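Side-chain contacts in transcriptional regulator, MerR family (Bacillus thuringiensis serovar konkukian, PDB 3GPV), which probably acts as a DNA-binding transcription factor of the MerR family, working as a dimer joined through long C-terminal helices: residues B[21-26]-B[31-36]; B[42-47]-B[60-65]; B[80-85]-B[97-102]. All blocks are in the same frame, centred on the assembly; numbering follows the deposited sequence.

Contact 1: B[21-26]-B[31-36]; sequences QVAKMQ and SQIRYY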
loop_
_atom_site.group_PDB
_atom_site.type_symbol
_atom_site.label_atom_id
_atom_site.label_comp_id
_atom_site.label_asym_id
_atom_site.label_seq_id
_atom_site.Cartn_x
_atom_site.Cartn_y
_atom_site.Cartn_z
ATOM N N GLN B 21 -18.649 13.514 11.967
ATOM C CA GLN B 21 -18.678 14.401 10.814
ATOM C C GLN B 21 -17.331 14.356 10.105
ATOM O O GLN B 21 -17.257 14.371 8.879
ATOM C CB GLN B 21 -18.987 15.837 11.251
ATOM C CG GLN B 21 -20.322 15.985 11.964
ATOM C CD GLN B 21 -20.517 17.354 12.582
ATOM O OE1 GLN B 21 -19.597 17.912 13.169
ATOM N NE2 GLN B 21 -21.725 17.895 12.469
ATOM N N VAL B 22 -16.264 14.297 10.887
ATOM C CA VAL B 22 -14.929 14.246 10.323
ATOM C C VAL B 22 -14.759 12.970 9.504
ATOM O O VAL B 22 -14.119 12.982 8.455
ATOM C CB VAL B 22 -13.865 14.319 11.430
ATOM C CG1 VAL B 22 -12.491 14.079 10.855
ATOM C CG2 VAL B 22 -13.912 15.686 12.094
ATOM N N ALA B 23 -15.347 11.873 9.982
ATOM C CA ALA B 23 -15.262 10.598 9.277
ATOM C C ALA B 23 -15.904 10.748 7.912
ATOM O O ALA B 23 -15.379 10.274 6.908
ATOM C CB ALA B 23 -15.960 9.509 10.064
ATOM N N LYS B 24 -17.049 11.415 7.879
ATOM C CA LYS B 24 -17.734 11.638 6.619
ATOM C C LYS B 24 -16.899 12.522 5.694
ATOM O O LYS B 24 -16.728 12.207 4.518
ATOM C CB LYS B 24 -19.098 12.276 6.864
ATOM C CG LYS B 24 -20.000 11.464 7.776
ATOM C CD LYS B 24 -21.397 12.047 7.880
ATOM C CE LYS B 24 -22.281 11.176 8.765
ATOM N NZ LYS B 24 -23.690 11.673 8.818
HETATM N N MSE B 25 -16.378 13.632 6.211
HETATM C CA MSE B 25 -15.579 14.499 5.370
HETATM C C MSE B 25 -14.329 13.788 4.879
HETATM O O MSE B 25 -13.921 13.974 3.742
HETATM C CB MSE B 25 -15.196 15.767 6.124
HETATM C CG MSE B 25 -16.374 16.668 6.397
HETATM SE SE MSE B 25 -15.812 18.289 7.280
HETATM C CE MSE B 25 -15.448 17.691 9.020
ATOM N N GLN B 26 -13.730 12.971 5.734
ATOM C CA GLN B 26 -12.511 12.266 5.348
ATOM C C GLN B 26 -12.766 10.915 4.736
ATOM O O GLN B 26 -11.834 10.154 4.529
ATOM C CB GLN B 26 -11.531 12.140 6.528
ATOM C CG GLN B 26 -11.095 13.495 7.038
ATOM C CD GLN B 26 -10.327 14.281 5.994
ATOM O OE1 GLN B 26 -9.351 13.788 5.428
ATOM N NE2 GLN B 26 -10.761 15.518 5.736
ATOM N N SER B 31 -15.233 3.571 12.829
ATOM C CA SER B 31 -14.289 2.667 13.470
ATOM C C SER B 31 -12.842 2.921 13.058
ATOM O O SER B 31 -11.929 2.726 13.860
ATOM C CB SER B 31 -14.663 1.220 13.168
ATOM O OG SER B 31 -14.820 1.030 11.774
ATOM N N GLN B 32 -12.629 3.346 11.812
ATOM C CA GLN B 32 -11.279 3.628 11.332
ATOM C C GLN B 32 -10.662 4.761 12.133
ATOM O O GLN B 32 -9.510 4.677 12.554
ATOM C CB GLN B 32 -11.292 4.007 9.850
ATOM C CG GLN B 32 -11.390 2.825 8.902
ATOM C CD GLN B 32 -11.353 3.241 7.441
ATOM O OE1 GLN B 32 -12.238 3.951 6.964
ATOM N NE2 GLN B 32 -10.322 2.802 6.725
ATOM N N ILE B 33 -11.434 5.822 12.342
ATOM C CA ILE B 33 -10.953 6.968 13.095
ATOM C C ILE B 33 -10.706 6.603 14.551
ATOM O O ILE B 33 -9.795 7.127 15.183
ATOM C CB ILE B 33 -11.958 8.132 13.036
ATOM C CG1 ILE B 33 -12.150 8.559 11.588
ATOM C CG2 ILE B 33 -11.445 9.322 13.857
ATOM C CD1 ILE B 33 -12.995 9.783 11.425
ATOM N N ARG B 34 -11.520 5.702 15.084
ATOM C CA ARG B 34 -11.355 5.297 16.470
ATOM C C ARG B 34 -10.078 4.491 16.646
ATOM O O ARG B 34 -9.464 4.510 17.710
ATOM C CB ARG B 34 -12.580 4.511 16.937
ATOM C CG ARG B 34 -13.762 5.416 17.253
ATOM C CD ARG B 34 -15.039 4.636 17.514
ATOM N NE ARG B 34 -16.148 5.529 17.840
ATOM C CZ ARG B 34 -17.425 5.158 17.872
ATOM N NH1 ARG B 34 -17.764 3.905 17.594
ATOM N NH2 ARG B 34 -18.364 6.045 18.179
ATOM N N TYR B 35 -9.672 3.793 15.591
ATOM C CA TYR B 35 -8.449 3.007 15.641
ATOM C C TYR B 35 -7.283 3.965 15.848
ATOM O O TYR B 35 -6.413 3.738 16.695
ATOM C CB TYR B 35 -8.254 2.238 14.338
ATOM C CG TYR B 35 -6.934 1.510 14.252
ATOM C CD1 TYR B 35 -6.576 0.562 15.206
ATOM C CD2 TYR B 35 -6.049 1.757 13.205
ATOM C CE1 TYR B 35 -5.370 -0.126 15.120
ATOM C CE2 TYR B 35 -4.841 1.075 13.109
ATOM C CZ TYR B 35 -4.509 0.134 14.068
ATOM O OH TYR B 35 -3.318 -0.553 13.970
ATOM N N TYR B 36 -7.276 5.040 15.063
ATOM C CA TYR B 36 -6.232 6.047 15.161
ATOM C C TYR B 36 -6.266 6.659 16.553
ATOM O O TYR B 36 -5.235 7.037 17.108
ATOM C CB TYR B 36 -6.445 7.136 14.111
ATOM C CG TYR B 36 -6.256 6.664 12.688
ATOM C CD1 TYR B 36 -5.082 6.025 12.298
ATOM C CD2 TYR B 36 -7.233 6.887 11.721
ATOM C CE1 TYR B 36 -4.880 5.621 10.980
ATOM C CE2 TYR B 36 -7.043 6.488 10.399
ATOM C CZ TYR B 36 -5.864 5.857 10.035
ATOM O OH TYR B 36 -5.654 5.468 8.730
#
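Ala23 and Ile33 mark the closest backbone approach of helices 19-25 and 30-38, their CA atoms 6.8 Å apart. At that spacing a methyl-bearing residue can be met directly by a longer aliphatic chain from the other helix, and Ile33 is that chain. Its CB points to the opposing helix; with CG1 beside the backbone N (chi1 -60°) and the outer bond extended (chi2 -174°), the chain reaches straight across and delivers CD1 to its target. That one methyl does nearly all the touching. Ile33 CD1 is placed 3.2 Å from Ala23 CA and 3.3 Å from Ala23 CB, shorter than usual for carbon pairs, so the exact closeness is doubtful although they plainly touch. Val22 borders the same methyl more loosely, its CG1 standing 4.4 Å from Ile33 CD1. All three residues are buried, and no hydrogen bond crosses between the segments. Val22 also packs on Leu60 and Leu63 of helix 57-70, and Ile33 on Leu28 and Phe42, which places the pair in a larger apolar core. The contact packs together the two helices of the helix-turn-helix in the MerR-type DNA-binding domain, the second of which generally serves for recognition.

Contact 2: B[42-47]-B[60-65]; sequences FPFLQR and LKYLEM
Phe44 lays its ring against Tyr62 of helix 57-70, and the stack can be read atom by atom. The ring leaves a type I turn that runs from Phe42 to Leu45. Its CB points toward the helix, and chi1 of 47° sets CG between the backbone N and the carbonyl carbon, which turns the ring onto the tyrosine. At the root, Phe44 CG lies 3.9 Å from Tyr62 CD2. One atom out, Phe44 CD2 is 3.8 Å from the same Tyr62 CD2, while CD1 on the other branch is a looser neighbour. Further along, the partner changes from ring to methylene: Phe44 CE2 comes within 3.6 Å of Tyr62 CB. The tip is tightest, with Phe44 CZ 3.4 Å from Tyr62 CB. The two rings therefore form an offset stack, centroids 4.7 Å apart and planes inclined by 21°, and Tyr62 CB adds a CH-pi contact over the same phenylalanine face. The opposite face of Phe44 is covered toward its rim by Phe42 CA, so the ring is sandwiched between its own turn and the helix. Deeper in, Phe42 CE1 meets Leu63 CD1 at 3.9 Å; Phe42 also packs edge-to-face with Phe55 and touches Asp37 of helix 30-38. Across these segments the attachment is carbon on carbon throughout, without a hydrogen bond, so the turn leading into strand 46-47 is held to helix 57-70 by ring overlap and shape rather than by polar pairing.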
loop_
_atom_site.group_PDB
_atom_site.type_symbol
_atom_site.label_atom_id
_atom_site.label_comp_id
_atom_site.label_asym_id
_atom_site.label_seq_id
_atom_site.Cartn_x
_atom_site.Cartn_y
_atom_site.Cartn_z
ATOM N N PHE B 42 -4.436 11.265 18.340
ATOM C CA PHE B 42 -5.166 12.516 18.499
ATOM C C PHE B 42 -5.036 13.113 19.900
ATOM O O PHE B 42 -6.040 13.373 20.557
ATOM C CB PHE B 42 -6.658 12.316 18.206
ATOM C CG PHE B 42 -6.947 11.637 16.899
ATOM C CD1 PHE B 42 -6.289 12.018 15.733
ATOM C CD2 PHE B 42 -7.925 10.646 16.825
ATOM C CE1 PHE B 42 -6.604 11.426 14.512
ATOM C CE2 PHE B 42 -8.248 10.046 15.613
ATOM C CZ PHE B 42 -7.587 10.438 14.452
ATOM N N PRO B 43 -3.803 13.342 20.375
ATOM C CA PRO B 43 -3.645 13.914 21.716
ATOM C C PRO B 43 -4.098 15.367 21.746
ATOM O O PRO B 43 -4.289 15.950 22.810
ATOM C CB PRO B 43 -2.141 13.787 21.978
ATOM C CG PRO B 43 -1.709 12.668 21.067
ATOM C CD PRO B 43 -2.497 12.952 19.822
ATOM N N PHE B 44 -4.279 15.935 20.560
ATOM C CA PHE B 44 -4.673 17.330 20.396
ATOM C C PHE B 44 -6.173 17.587 20.323
ATOM O O PHE B 44 -6.599 18.705 20.047
ATOM C CB PHE B 44 -4.019 17.861 19.131
ATOM C CG PHE B 44 -4.159 16.937 17.961
ATOM C CD1 PHE B 44 -5.358 16.841 17.271
ATOM C CD2 PHE B 44 -3.098 16.126 17.574
ATOM C CE1 PHE B 44 -5.499 15.951 16.212
ATOM C CE2 PHE B 44 -3.230 15.233 16.519
ATOM C CZ PHE B 44 -4.429 15.145 15.837
ATOM N N LEU B 45 -6.975 16.560 20.563
ATOM C CA LEU B 45 -8.415 16.727 20.498
ATOM C C LEU B 45 -8.965 17.528 21.676
ATOM O O LEU B 45 -8.599 17.299 22.828
ATOM C CB LEU B 45 -9.082 15.357 20.412
ATOM C CG LEU B 45 -9.838 15.082 19.110
ATOM C CD1 LEU B 45 -9.120 15.717 17.922
ATOM C CD2 LEU B 45 -9.981 13.588 18.939
ATOM N N GLN B 46 -9.845 18.477 21.365
ATOM C CA GLN B 46 -10.457 19.338 22.368
ATOM C C GLN B 46 -11.755 18.768 22.925
ATOM O O GLN B 46 -12.149 17.646 22.597
ATOM C CB GLN B 46 -10.733 20.720 21.772
ATOM C CG GLN B 46 -9.974 21.844 22.443
ATOM C CD GLN B 46 -8.489 21.819 22.135
ATOM O OE1 GLN B 46 -8.082 21.998 20.986
ATOM N NE2 GLN B 46 -7.672 21.602 23.162
ATOM N N ARG B 47 -12.411 19.570 23.763
ATOM C CA ARG B 47 -13.672 19.214 24.415
ATOM C C ARG B 47 -14.733 20.254 24.086
ATOM O O ARG B 47 -14.431 21.438 23.961
ATOM C CB ARG B 47 -13.494 19.190 25.934
ATOM C CG ARG B 47 -12.439 18.240 26.446
ATOM C CD ARG B 47 -13.043 16.894 26.767
ATOM N NE ARG B 47 -12.026 15.927 27.159
ATOM C CZ ARG B 47 -12.236 14.620 27.235
ATOM N NH1 ARG B 47 -13.433 14.128 26.947
ATOM N NH2 ARG B 47 -11.249 13.806 27.584
ATOM N N LEU B 60 -7.969 19.029 12.555
ATOM C CA LEU B 60 -8.192 18.477 11.224
ATOM C C LEU B 60 -6.921 18.511 10.368
ATOM O O LEU B 60 -6.658 17.578 9.608
ATOM C CB LEU B 60 -9.317 19.235 10.517
ATOM C CG LEU B 60 -10.712 19.062 11.124
ATOM C CD1 LEU B 60 -11.713 19.894 10.353
ATOM C CD2 LEU B 60 -11.101 17.602 11.090
ATOM N N LYS B 61 -6.150 19.593 10.479
ATOM C CA LYS B 61 -4.904 19.714 9.723
ATOM C C LYS B 61 -4.003 18.555 10.130
ATOM O O LYS B 61 -3.383 17.917 9.288
ATOM C CB LYS B 61 -4.227 21.057 10.016
ATOM C CG LYS B 61 -5.007 22.247 9.474
ATOM C CD LYS B 61 -4.455 23.577 9.979
ATOM C CE LYS B 61 -5.252 24.761 9.427
ATOM N NZ LYS B 61 -4.908 26.047 10.109
ATOM N N TYR B 62 -3.951 18.268 11.424
ATOM C CA TYR B 62 -3.145 17.155 11.913
ATOM C C TYR B 62 -3.691 15.824 11.378
ATOM O O TYR B 62 -2.933 14.913 11.044
ATOM C CB TYR B 62 -3.156 17.123 13.442
ATOM C CG TYR B 62 -2.091 17.962 14.115
ATOM C CD1 TYR B 62 -0.743 17.784 13.809
ATOM C CD2 TYR B 62 -2.427 18.883 15.102
ATOM C CE1 TYR B 62 0.245 18.498 14.475
ATOM C CE2 TYR B 62 -1.449 19.603 15.776
ATOM C CZ TYR B 62 -0.112 19.407 15.459
ATOM O OH TYR B 62 0.866 20.107 16.126
ATOM N N LEU B 63 -5.014 15.709 11.294
ATOM C CA LEU B 63 -5.607 14.476 10.785
ATOM C C LEU B 63 -5.243 14.238 9.324
ATOM O O LEU B 63 -4.994 13.109 8.911
ATOM C CB LEU B 63 -7.135 14.503 10.917
ATOM C CG LEU B 63 -7.869 13.330 10.234
ATOM C CD1 LEU B 63 -7.366 12.002 10.781
ATOM C CD2 LEU B 63 -9.370 13.446 10.459
ATOM N N GLU B 64 -5.228 15.306 8.537
ATOM C CA GLU B 64 -4.886 15.175 7.134
ATOM C C GLU B 64 -3.468 14.666 6.979
ATOM O O GLU B 64 -3.190 13.879 6.077
ATOM C CB GLU B 64 -5.067 16.511 6.415
ATOM C CG GLU B 64 -6.534 16.926 6.302
ATOM C CD GLU B 64 -6.770 18.051 5.316
ATOM O OE1 GLU B 64 -6.358 17.911 4.145
ATOM O OE2 GLU B 64 -7.378 19.069 5.710
HETATM N N MSE B 65 -2.571 15.105 7.860
HETATM C CA MSE B 65 -1.192 14.630 7.760
HETATM C C MSE B 65 -1.126 13.199 8.243
HETATM O O MSE B 65 -0.451 12.378 7.643
HETATM C CB MSE B 65 -0.210 15.495 8.552
HETATM C CG MSE B 65 1.250 15.026 8.415
HETATM SE SE MSE B 65 1.962 15.023 6.582
HETATM C CE MSE B 65 1.980 16.953 6.371
#

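Contact 3: B[80-85]-B[97-102]; sequences KQFIDW and LKLMKQ
Phe82 and Trp85 are the flat groups that helix 76-88 presents to Leu99 and Met100 in the antiparallel helical hairpin it makes with the start of the long helix 93-128. Over one face of the indole, toward its rim, lies Gln81 O of the preceding helical turn, 3.1 Å above the plane of Trp85; the same indole meets His95 edge-to-face. Leu99 approaches Trp85 obliquely at the six-membered ring, and both Leu99 and Met100 approach the Phe82 ring obliquely as well. The later part of helix 93-128 is predicted to form the coiled coil through which MerR-family proteins dimerise. The axes of the two short segments run at 149° to each other and come within 11.0 Å, a spacing bridged here by bulky side chains. Leu99 CD1 touches two partners one helical turn apart, Phe82 CB at 3.8 Å and Trp85 CZ3 at 4.0 Å. Its chi1 of -140° lies away from the staggered positions, an unusual setting for a leucine in a helix. Met100, present as selenomethionine, starts off to one side, but its chain bends at chi2 and chi3 and brings the terminal methyl back to the phenylalanine. The second subunit adds its own packing here, Tyr128 of that chain on Phe82 and Ile121 of that chain on Met100. In the resulting Met-aromatic contact, Met100 SE sits 5.4 Å from the centroid of the Phe82 ring, obliquely placed, while Met100 CE touches Phe82 CD1 at 3.9 Å.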
loop_
_atom_site.group_PDB
_atom_site.type_symbol
_atom_site.label_atom_id
_atom_site.label_comp_id
_atom_site.label_asym_id
_atom_site.label_seq_id
_atom_site.Cartn_x
_atom_site.Cartn_y
_atom_site.Cartn_z
ATOM N N LYS B 80 2.985 8.249 15.282
ATOM C CA LYS B 80 2.695 8.685 16.642
ATOM C C LYS B 80 3.869 9.507 17.149
ATOM O O LYS B 80 3.690 10.498 17.853
ATOM C CB LYS B 80 2.455 7.481 17.559
ATOM C CG LYS B 80 2.104 7.866 18.988
ATOM C CD LYS B 80 1.610 6.674 19.798
ATOM C CE LYS B 80 2.660 5.566 19.890
ATOM N NZ LYS B 80 2.167 4.378 20.664
ATOM N N GLN B 81 5.071 9.090 16.768
ATOM C CA GLN B 81 6.289 9.777 17.164
ATOM C C GLN B 81 6.276 11.176 16.566
ATOM O O GLN B 81 6.751 12.137 17.178
ATOM C CB GLN B 81 7.501 9.001 16.663
ATOM C CG GLN B 81 8.826 9.520 17.157
ATOM C CD GLN B 81 9.934 8.506 16.967
ATOM O OE1 GLN B 81 10.231 8.093 15.846
ATOM N NE2 GLN B 81 10.550 8.092 18.068
ATOM N N PHE B 82 5.719 11.281 15.363
ATOM C CA PHE B 82 5.621 12.560 14.670
ATOM C C PHE B 82 4.662 13.472 15.432
ATOM O O PHE B 82 4.908 14.665 15.599
ATOM C CB PHE B 82 5.098 12.353 13.248
ATOM C CG PHE B 82 4.666 13.621 12.574
ATOM C CD1 PHE B 82 5.605 14.541 12.126
ATOM C CD2 PHE B 82 3.317 13.915 12.418
ATOM C CE1 PHE B 82 5.211 15.742 11.533
ATOM C CE2 PHE B 82 2.914 15.109 11.829
ATOM C CZ PHE B 82 3.865 16.026 11.385
ATOM N N ILE B 83 3.559 12.890 15.882
ATOM C CA ILE B 83 2.541 13.616 16.619
ATOM C C ILE B 83 3.066 14.073 17.970
ATOM O O ILE B 83 2.874 15.225 18.359
ATOM C CB ILE B 83 1.318 12.726 16.832
ATOM C CG1 ILE B 83 0.720 12.362 15.476
ATOM C CG2 ILE B 83 0.296 13.428 17.704
ATOM C CD1 ILE B 83 -0.304 11.235 15.556
ATOM N N ASP B 84 3.728 13.168 18.682
ATOM C CA ASP B 84 4.277 13.501 19.988
ATOM C C ASP B 84 5.288 14.627 19.859
ATOM O O ASP B 84 5.304 15.543 20.678
ATOM C CB ASP B 84 4.925 12.275 20.634
ATOM C CG ASP B 84 3.912 11.207 21.004
ATOM O OD1 ASP B 84 2.793 11.568 21.423
ATOM O OD2 ASP B 84 4.234 10.008 20.889
ATOM N N TRP B 85 6.129 14.563 18.830
ATOM C CA TRP B 85 7.119 15.612 18.605
ATOM C C TRP B 85 6.438 16.937 18.297
ATOM O O TRP B 85 6.866 17.982 18.782
ATOM C CB TRP B 85 8.051 15.264 17.439
ATOM C CG TRP B 85 9.126 14.285 17.769
ATOM C CD1 TRP B 85 9.650 14.029 18.996
ATOM C CD2 TRP B 85 9.857 13.473 16.843
ATOM N NE1 TRP B 85 10.663 13.109 18.899
ATOM C CE2 TRP B 85 10.813 12.749 17.587
ATOM C CE3 TRP B 85 9.798 13.288 15.454
ATOM C CZ2 TRP B 85 11.707 11.852 16.989
ATOM C CZ3 TRP B 85 10.689 12.395 14.857
ATOM C CH2 TRP B 85 11.630 11.689 15.627
ATOM N N LEU B 97 11.520 17.737 10.827
ATOM C CA LEU B 97 11.989 18.081 9.491
ATOM C C LEU B 97 12.675 16.863 8.896
ATOM O O LEU B 97 12.473 16.523 7.727
ATOM C CB LEU B 97 12.972 19.257 9.541
ATOM C CG LEU B 97 13.697 19.596 8.231
ATOM C CD1 LEU B 97 12.696 19.960 7.155
ATOM C CD2 LEU B 97 14.662 20.751 8.458
ATOM N N LYS B 98 13.481 16.201 9.712
ATOM C CA LYS B 98 14.179 15.015 9.262
ATOM C C LYS B 98 13.203 13.900 8.863
ATOM O O LYS B 98 13.358 13.296 7.800
ATOM C CB LYS B 98 15.140 14.529 10.356
ATOM C CG LYS B 98 15.852 13.203 10.063
ATOM C CD LYS B 98 16.460 13.141 8.657
ATOM C CE LYS B 98 17.462 14.252 8.406
ATOM N NZ LYS B 98 18.107 14.107 7.077
ATOM N N LEU B 99 12.206 13.641 9.711
ATOM C CA LEU B 99 11.214 12.596 9.456
ATOM C C LEU B 99 10.496 12.804 8.126
ATOM O O LEU B 99 10.295 11.870 7.366
ATOM C CB LEU B 99 10.175 12.550 10.582
ATOM C CG LEU B 99 9.709 11.158 11.030
ATOM C CD1 LEU B 99 8.419 11.281 11.809
ATOM C CD2 LEU B 99 9.507 10.249 9.825
HETATM N N MSE B 100 10.121 14.046 7.853
HETATM C CA MSE B 100 9.429 14.364 6.614
HETATM C C MSE B 100 10.340 14.147 5.424
HETATM O O MSE B 100 9.911 13.602 4.414
HETATM C CB MSE B 100 8.915 15.814 6.616
HETATM C CG MSE B 100 7.731 16.031 7.514
HETATM SE SE MSE B 100 6.164 14.990 6.960
HETATM C CE MSE B 100 6.277 13.654 8.339
ATOM N N LYS B 101 11.598 14.566 5.556
ATOM C CA LYS B 101 12.542 14.420 4.463
ATOM C C LYS B 101 12.728 12.951 4.135
ATOM O O LYS B 101 12.802 12.581 2.973
ATOM C CB LYS B 101 13.874 15.104 4.799
ATOM C CG LYS B 101 13.771 16.631 4.778
ATOM C CD LYS B 101 15.105 17.312 5.045
ATOM C CE LYS B 101 16.083 17.080 3.907
ATOM N NZ LYS B 101 17.404 17.733 4.151
ATOM N N GLN B 102 12.774 12.098 5.148
ATOM C CA GLN B 102 12.926 10.677 4.876
ATOM C C GLN B 102 11.662 10.148 4.192
ATOM O O GLN B 102 11.728 9.363 3.238
ATOM C CB GLN B 102 13.190 9.905 6.170
ATOM C CG GLN B 102 14.435 10.377 6.908
ATOM C CD GLN B 102 14.711 9.577 8.168
ATOM O OE1 GLN B 102 13.830 9.398 9.005
ATOM N NE2 GLN B 102 15.946 9.097 8.312
#

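The three contacts follow one another along the chain and through space, from the helix-turn-helix toward the dimer interface. Contacts 1 and 2, with centres 11 Å apart, share a core, in which Tyr36 CB lies 3.5 Å from Phe42 CZ. Contacts 2 and 3, centres 15 Å apart, meet where Pro43 CD packs on Ile83 CG2 at 3.5 Å and where Met65 SE and Met100 SE are 4.2 Å apart. Contacts 1 and 3 do not touch, their nearest atoms being about 7 Å apart. Contact 2 thus bridges the probable DNA-binding helices and the hairpin beside the second subunit.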